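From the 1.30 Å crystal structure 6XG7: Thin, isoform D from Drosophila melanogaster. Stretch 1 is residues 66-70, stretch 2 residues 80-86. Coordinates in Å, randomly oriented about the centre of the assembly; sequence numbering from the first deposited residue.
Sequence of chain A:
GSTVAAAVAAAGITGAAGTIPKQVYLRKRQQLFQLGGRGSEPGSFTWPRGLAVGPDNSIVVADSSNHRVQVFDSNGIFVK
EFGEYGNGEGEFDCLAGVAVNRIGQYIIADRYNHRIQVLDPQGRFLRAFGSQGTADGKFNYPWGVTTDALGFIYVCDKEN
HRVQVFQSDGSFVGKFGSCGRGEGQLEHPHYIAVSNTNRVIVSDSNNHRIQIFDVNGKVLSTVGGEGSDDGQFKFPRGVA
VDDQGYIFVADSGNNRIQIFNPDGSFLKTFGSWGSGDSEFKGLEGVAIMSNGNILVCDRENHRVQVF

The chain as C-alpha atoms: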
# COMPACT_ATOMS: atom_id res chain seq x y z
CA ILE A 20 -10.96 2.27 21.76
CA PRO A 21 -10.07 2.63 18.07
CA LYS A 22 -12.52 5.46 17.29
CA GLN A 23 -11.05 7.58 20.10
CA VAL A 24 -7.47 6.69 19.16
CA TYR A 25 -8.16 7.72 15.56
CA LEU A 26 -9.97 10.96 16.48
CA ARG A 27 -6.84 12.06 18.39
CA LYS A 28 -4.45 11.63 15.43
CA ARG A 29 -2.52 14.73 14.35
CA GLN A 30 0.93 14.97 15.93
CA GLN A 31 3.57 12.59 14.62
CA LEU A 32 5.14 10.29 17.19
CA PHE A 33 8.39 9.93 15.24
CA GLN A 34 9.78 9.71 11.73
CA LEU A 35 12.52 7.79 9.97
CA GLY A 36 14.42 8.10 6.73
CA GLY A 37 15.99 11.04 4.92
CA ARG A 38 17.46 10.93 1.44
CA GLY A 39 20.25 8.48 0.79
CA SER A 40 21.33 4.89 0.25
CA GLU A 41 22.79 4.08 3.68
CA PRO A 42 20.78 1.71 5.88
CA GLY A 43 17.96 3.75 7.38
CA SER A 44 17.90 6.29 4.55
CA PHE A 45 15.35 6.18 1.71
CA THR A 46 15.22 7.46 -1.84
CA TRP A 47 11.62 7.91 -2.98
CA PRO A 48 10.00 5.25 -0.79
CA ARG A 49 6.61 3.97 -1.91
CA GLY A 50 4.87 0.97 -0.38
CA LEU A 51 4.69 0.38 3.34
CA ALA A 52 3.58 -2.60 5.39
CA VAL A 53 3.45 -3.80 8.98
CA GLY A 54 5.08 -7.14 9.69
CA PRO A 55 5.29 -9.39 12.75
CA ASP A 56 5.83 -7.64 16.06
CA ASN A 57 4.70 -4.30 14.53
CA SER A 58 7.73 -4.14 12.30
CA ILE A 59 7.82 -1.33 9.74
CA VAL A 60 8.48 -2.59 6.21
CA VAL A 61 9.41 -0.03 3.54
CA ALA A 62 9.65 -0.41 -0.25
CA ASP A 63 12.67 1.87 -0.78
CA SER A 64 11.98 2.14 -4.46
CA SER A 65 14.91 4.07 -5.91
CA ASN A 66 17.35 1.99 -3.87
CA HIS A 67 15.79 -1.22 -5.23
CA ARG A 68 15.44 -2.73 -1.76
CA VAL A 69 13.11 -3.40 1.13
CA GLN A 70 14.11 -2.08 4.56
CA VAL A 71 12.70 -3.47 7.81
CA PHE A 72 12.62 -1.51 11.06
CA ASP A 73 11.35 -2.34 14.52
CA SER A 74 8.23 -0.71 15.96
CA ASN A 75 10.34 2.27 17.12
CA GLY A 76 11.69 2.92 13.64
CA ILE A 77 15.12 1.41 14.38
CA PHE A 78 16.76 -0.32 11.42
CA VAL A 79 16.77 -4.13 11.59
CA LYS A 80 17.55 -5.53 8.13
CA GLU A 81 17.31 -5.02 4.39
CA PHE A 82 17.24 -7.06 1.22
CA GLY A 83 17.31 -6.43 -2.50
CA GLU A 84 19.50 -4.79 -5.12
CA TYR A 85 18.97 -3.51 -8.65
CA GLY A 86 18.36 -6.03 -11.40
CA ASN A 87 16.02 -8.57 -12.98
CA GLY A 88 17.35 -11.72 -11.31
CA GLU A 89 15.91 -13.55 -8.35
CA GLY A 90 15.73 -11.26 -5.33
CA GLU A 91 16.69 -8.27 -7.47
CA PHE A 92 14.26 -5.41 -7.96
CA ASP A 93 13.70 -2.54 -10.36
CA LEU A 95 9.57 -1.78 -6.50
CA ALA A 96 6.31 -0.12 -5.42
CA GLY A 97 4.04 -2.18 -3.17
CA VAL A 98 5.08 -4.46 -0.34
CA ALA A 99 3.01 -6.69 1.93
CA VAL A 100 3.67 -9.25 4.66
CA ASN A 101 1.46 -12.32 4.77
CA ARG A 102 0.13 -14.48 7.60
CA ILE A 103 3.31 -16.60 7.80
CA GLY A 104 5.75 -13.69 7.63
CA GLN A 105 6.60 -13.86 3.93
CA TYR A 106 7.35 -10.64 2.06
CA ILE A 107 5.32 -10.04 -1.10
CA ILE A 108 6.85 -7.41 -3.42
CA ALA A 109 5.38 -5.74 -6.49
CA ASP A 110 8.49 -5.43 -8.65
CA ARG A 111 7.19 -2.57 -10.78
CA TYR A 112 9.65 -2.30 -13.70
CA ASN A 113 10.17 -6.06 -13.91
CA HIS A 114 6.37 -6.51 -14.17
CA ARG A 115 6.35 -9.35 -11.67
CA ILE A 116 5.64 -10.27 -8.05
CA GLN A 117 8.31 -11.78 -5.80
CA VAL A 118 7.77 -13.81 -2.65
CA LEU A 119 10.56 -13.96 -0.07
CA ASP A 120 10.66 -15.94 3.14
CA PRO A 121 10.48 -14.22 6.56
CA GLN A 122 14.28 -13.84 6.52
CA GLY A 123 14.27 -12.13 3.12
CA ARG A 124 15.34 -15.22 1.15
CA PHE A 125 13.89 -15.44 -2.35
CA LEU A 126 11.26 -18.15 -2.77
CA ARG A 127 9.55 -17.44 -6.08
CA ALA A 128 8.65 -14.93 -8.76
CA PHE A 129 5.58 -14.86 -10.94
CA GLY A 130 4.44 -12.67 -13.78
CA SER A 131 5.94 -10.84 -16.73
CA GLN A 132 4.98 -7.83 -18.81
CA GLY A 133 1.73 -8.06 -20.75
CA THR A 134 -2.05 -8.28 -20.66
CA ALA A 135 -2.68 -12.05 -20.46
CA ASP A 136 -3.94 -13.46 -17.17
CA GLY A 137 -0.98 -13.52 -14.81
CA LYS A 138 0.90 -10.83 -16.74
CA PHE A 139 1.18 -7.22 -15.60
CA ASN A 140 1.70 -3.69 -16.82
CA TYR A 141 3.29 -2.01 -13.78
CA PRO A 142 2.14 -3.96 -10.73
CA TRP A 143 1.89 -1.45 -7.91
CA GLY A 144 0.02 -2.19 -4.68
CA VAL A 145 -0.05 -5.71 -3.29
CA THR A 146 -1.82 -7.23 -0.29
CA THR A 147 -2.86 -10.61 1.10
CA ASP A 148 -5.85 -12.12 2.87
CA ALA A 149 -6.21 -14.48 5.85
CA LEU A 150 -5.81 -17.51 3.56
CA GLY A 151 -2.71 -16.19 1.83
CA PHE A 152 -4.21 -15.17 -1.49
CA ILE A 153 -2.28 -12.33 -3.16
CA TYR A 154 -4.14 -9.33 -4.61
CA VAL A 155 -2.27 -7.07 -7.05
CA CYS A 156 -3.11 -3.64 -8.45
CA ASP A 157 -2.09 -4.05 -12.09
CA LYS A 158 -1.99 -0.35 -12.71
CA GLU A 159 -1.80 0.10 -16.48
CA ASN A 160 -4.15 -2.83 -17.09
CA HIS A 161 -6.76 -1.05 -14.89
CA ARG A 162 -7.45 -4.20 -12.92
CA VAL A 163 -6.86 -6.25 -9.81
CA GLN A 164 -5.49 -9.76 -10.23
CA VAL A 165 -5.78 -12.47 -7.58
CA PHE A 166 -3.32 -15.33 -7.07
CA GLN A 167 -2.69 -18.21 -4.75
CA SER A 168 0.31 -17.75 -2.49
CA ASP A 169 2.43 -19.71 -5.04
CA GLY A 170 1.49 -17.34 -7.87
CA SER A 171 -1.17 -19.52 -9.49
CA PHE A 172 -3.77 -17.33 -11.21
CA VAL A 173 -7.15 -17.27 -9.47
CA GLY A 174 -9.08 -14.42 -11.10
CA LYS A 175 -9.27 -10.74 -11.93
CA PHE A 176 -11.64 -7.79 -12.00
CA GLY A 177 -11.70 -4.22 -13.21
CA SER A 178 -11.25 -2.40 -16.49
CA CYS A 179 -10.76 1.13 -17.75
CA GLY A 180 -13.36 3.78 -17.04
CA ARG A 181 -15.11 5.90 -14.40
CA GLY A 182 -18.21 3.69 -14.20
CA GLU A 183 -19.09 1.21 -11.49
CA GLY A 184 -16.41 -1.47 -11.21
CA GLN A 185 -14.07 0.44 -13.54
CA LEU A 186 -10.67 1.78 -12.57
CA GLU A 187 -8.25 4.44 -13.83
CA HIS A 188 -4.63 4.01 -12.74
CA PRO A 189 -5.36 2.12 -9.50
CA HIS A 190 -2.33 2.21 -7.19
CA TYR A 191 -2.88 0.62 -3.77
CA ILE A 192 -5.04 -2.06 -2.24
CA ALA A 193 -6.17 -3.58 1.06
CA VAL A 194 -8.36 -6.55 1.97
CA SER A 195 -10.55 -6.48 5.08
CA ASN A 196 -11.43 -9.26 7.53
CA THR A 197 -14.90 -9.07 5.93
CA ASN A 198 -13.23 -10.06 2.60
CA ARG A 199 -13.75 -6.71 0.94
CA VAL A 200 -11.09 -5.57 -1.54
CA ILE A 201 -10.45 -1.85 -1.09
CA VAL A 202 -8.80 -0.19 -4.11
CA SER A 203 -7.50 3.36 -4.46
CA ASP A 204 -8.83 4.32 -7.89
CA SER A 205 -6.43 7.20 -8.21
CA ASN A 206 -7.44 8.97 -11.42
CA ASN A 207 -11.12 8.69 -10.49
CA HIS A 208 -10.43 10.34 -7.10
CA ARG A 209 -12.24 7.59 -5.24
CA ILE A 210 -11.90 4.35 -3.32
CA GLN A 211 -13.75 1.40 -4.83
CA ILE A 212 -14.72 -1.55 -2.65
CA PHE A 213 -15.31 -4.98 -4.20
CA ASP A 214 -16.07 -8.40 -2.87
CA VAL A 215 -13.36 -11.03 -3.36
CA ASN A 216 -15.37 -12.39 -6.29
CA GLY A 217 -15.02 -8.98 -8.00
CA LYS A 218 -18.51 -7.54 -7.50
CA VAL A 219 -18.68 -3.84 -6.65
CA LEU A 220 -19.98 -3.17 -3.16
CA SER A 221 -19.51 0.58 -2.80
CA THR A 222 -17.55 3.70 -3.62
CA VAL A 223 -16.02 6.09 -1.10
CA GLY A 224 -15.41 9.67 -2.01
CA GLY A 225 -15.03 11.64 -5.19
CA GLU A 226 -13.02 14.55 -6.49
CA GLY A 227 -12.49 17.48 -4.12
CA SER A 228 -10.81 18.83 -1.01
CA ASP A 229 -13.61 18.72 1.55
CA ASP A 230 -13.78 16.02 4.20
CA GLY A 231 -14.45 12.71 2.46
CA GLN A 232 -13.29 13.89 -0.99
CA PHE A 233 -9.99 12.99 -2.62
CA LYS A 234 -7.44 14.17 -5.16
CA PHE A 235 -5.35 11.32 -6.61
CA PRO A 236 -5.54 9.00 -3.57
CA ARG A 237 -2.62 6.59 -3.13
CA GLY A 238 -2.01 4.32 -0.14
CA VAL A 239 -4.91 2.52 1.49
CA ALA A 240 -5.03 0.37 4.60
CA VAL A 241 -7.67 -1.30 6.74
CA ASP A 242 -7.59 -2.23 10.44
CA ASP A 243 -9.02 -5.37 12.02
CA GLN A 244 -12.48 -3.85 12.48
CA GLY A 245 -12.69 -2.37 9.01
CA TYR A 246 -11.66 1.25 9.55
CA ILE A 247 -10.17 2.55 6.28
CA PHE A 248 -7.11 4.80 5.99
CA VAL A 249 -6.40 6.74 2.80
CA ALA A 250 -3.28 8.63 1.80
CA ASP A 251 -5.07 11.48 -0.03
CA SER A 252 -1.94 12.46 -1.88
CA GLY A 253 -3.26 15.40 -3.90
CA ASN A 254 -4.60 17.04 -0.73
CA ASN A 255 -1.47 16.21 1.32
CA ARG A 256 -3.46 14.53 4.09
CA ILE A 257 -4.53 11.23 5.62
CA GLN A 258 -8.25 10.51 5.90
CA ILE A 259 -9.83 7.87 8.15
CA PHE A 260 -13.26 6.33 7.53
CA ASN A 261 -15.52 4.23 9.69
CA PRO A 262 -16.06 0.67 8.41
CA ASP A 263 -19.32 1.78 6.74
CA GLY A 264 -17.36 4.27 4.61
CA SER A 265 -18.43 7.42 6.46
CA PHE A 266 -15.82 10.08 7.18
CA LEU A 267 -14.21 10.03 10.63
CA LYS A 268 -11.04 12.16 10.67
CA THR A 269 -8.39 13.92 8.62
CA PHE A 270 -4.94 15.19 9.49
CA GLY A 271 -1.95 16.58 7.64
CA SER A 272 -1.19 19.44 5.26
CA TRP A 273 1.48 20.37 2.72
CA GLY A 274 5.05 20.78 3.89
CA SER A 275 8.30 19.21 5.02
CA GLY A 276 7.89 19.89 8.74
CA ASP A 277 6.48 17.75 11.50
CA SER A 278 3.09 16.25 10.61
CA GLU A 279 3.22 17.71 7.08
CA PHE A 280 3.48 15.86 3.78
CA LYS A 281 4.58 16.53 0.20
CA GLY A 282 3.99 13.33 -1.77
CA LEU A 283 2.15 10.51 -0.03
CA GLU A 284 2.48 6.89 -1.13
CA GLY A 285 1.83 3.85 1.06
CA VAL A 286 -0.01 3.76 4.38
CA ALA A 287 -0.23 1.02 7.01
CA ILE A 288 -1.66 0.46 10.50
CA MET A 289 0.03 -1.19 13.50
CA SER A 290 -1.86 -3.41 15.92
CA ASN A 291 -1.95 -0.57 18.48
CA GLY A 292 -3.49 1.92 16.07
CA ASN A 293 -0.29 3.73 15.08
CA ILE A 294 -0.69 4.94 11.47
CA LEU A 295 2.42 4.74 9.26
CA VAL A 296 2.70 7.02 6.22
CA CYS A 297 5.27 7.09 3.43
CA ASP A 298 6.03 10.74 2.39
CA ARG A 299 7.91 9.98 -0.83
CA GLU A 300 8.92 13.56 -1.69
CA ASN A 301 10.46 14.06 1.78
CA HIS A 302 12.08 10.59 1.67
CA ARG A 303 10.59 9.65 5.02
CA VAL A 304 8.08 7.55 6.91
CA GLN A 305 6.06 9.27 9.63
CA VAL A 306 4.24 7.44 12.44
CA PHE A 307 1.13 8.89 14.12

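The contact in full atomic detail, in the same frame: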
# COMPACT_ATOMS: atom_id res chain seq x y z
N ASN A 66 16.22 2.80 -4.28
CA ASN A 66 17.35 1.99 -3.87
C ASN A 66 17.13 0.51 -4.14
O ASN A 66 17.97 -0.31 -3.78
CB ASN A 66 17.65 2.22 -2.39
CG ASN A 66 18.21 3.60 -2.14
OD1 ASN A 66 19.02 4.13 -2.93
ND2 ASN A 66 17.77 4.22 -1.07
N HIS A 67 16.02 0.15 -4.77
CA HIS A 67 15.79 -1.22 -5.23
C HIS A 67 15.90 -2.22 -4.10
O HIS A 67 16.47 -3.30 -4.26
CB HIS A 67 16.70 -1.57 -6.40
CG HIS A 67 16.73 -0.51 -7.45
ND1 HIS A 67 15.66 -0.28 -8.29
CD2 HIS A 67 17.66 0.42 -7.74
CE1 HIS A 67 15.96 0.74 -9.08
NE2 HIS A 67 17.17 1.17 -8.77
N ARG A 68 15.34 -1.88 -2.94
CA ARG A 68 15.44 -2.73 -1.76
C ARG A 68 14.23 -2.52 -0.86
O ARG A 68 13.50 -1.53 -0.96
CB ARG A 68 16.71 -2.40 -0.97
CG ARG A 68 16.66 -1.02 -0.33
CD ARG A 68 17.96 -0.67 0.37
NE ARG A 68 17.96 0.73 0.81
CZ ARG A 68 18.93 1.29 1.51
NH1 ARG A 68 19.96 0.56 1.92
NH2 ARG A 68 18.87 2.58 1.79
N VAL A 69 14.02 -3.50 -0.00
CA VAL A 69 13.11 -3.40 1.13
C VAL A 69 13.94 -3.19 2.39
O VAL A 69 14.98 -3.84 2.57
CB VAL A 69 12.28 -4.68 1.25
CG1 VAL A 69 11.46 -4.64 2.53
CG2 VAL A 69 11.36 -4.85 0.05
N GLN A 70 13.51 -2.26 3.24
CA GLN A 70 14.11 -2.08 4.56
C GLN A 70 13.07 -2.39 5.63
O GLN A 70 11.89 -2.04 5.50
CB GLN A 70 14.65 -0.68 4.77
CG GLN A 70 15.77 -0.34 3.82
CD GLN A 70 16.44 0.96 4.21
OE1 GLN A 70 17.08 1.03 5.24
NE2 GLN A 70 16.23 2.00 3.44
N LYS A 80 16.96 -4.79 9.24
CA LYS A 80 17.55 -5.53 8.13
C LYS A 80 17.07 -4.96 6.80
O LYS A 80 16.10 -4.20 6.74
CB LYS A 80 17.17 -7.02 8.20
CG LYS A 80 15.69 -7.26 8.21
N GLU A 81 17.71 -5.41 5.73
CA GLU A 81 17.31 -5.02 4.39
C GLU A 81 17.57 -6.18 3.44
O GLU A 81 18.34 -7.09 3.74
CB GLU A 81 18.09 -3.79 3.91
CG GLU A 81 19.58 -4.04 3.68
CD GLU A 81 20.29 -2.79 3.23
OE1 GLU A 81 20.18 -2.45 2.04
OE2 GLU A 81 20.93 -2.13 4.08
N PHE A 82 16.94 -6.11 2.28
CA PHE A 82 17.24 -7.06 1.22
C PHE A 82 16.86 -6.44 -0.12
O PHE A 82 15.97 -5.61 -0.21
CB PHE A 82 16.53 -8.41 1.44
CG PHE A 82 15.07 -8.31 1.70
CD1 PHE A 82 14.17 -8.25 0.64
CD2 PHE A 82 14.57 -8.32 2.99
CE1 PHE A 82 12.82 -8.16 0.85
CE2 PHE A 82 13.19 -8.23 3.22
CZ PHE A 82 12.33 -8.15 2.14
N GLY A 83 17.58 -6.86 -1.15
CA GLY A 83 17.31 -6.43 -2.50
C GLY A 83 18.42 -5.56 -3.06
O GLY A 83 19.09 -4.80 -2.34
N GLU A 84 18.62 -5.67 -4.37
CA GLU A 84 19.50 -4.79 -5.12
C GLU A 84 18.95 -4.71 -6.54
O GLU A 84 18.09 -5.49 -6.93
CB GLU A 84 20.95 -5.28 -5.12
CG GLU A 84 21.18 -6.57 -5.85
CD GLU A 84 22.58 -7.12 -5.55
OE1 GLU A 84 22.78 -7.56 -4.40
OE2 GLU A 84 23.47 -7.05 -6.42
N TYR A 85 19.48 -3.76 -7.31
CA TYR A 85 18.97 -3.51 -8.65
C TYR A 85 19.21 -4.70 -9.58
O TYR A 85 20.31 -5.25 -9.65
CB TYR A 85 19.67 -2.29 -9.25
CG TYR A 85 19.30 -2.06 -10.68
CD1 TYR A 85 18.05 -1.55 -11.03
CD2 TYR A 85 20.19 -2.38 -11.70
CE1 TYR A 85 17.71 -1.34 -12.35
CE2 TYR A 85 19.85 -2.17 -13.03
CZ TYR A 85 18.61 -1.65 -13.35
OH TYR A 85 18.26 -1.45 -14.66
N GLY A 86 18.18 -5.07 -10.33
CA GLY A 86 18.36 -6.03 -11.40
C GLY A 86 17.05 -6.72 -11.73
O GLY A 86 15.99 -6.33 -11.26

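Just past the end of the paired strand, opposite Arg-68, the backbone of Gly-83 lies so close to the other stretch that a side chain would not fit: a CB there would point toward the other stretch and lie 3.0 Å from His-67 O. Its backbone angles (113/148) would also jam that CB against the preceding carbonyl, so glycine suits the site on both counts.

Beside it, Val-69 and Phe-82 form the hydrogen-bonded pair of the ladder, with Val-69 N to Phe-82 O at 2.9 Å and Phe-82 N to Val-69 O at 3.0 Å. Their side chains share one face of the sheet. The p rotamer of Phe-82 accompanies a ring whose face covers the branched Val-69, whose CB sits 3.9 Å from the ring centroid in a CH-pi contact; flat aromatic and compact aliphatic surfaces thus bury one another.

Gln-70 and Glu-81, the non-hydrogen-bonded pair, occupy the other face. There the extended Arg-68 reaches along the sheet to make a salt bridge, NH1 to Glu-81 OE1 at 3.0 Å, the carboxylate oxygen lying near the guanidinium plane, where its N-H bonds point. This pairing compensates the charge of a buried arginine.

Beyond the glycine, Tyr-85 turns its edge toward the face of His-67, closing the contact, which buries 468 Å² in all.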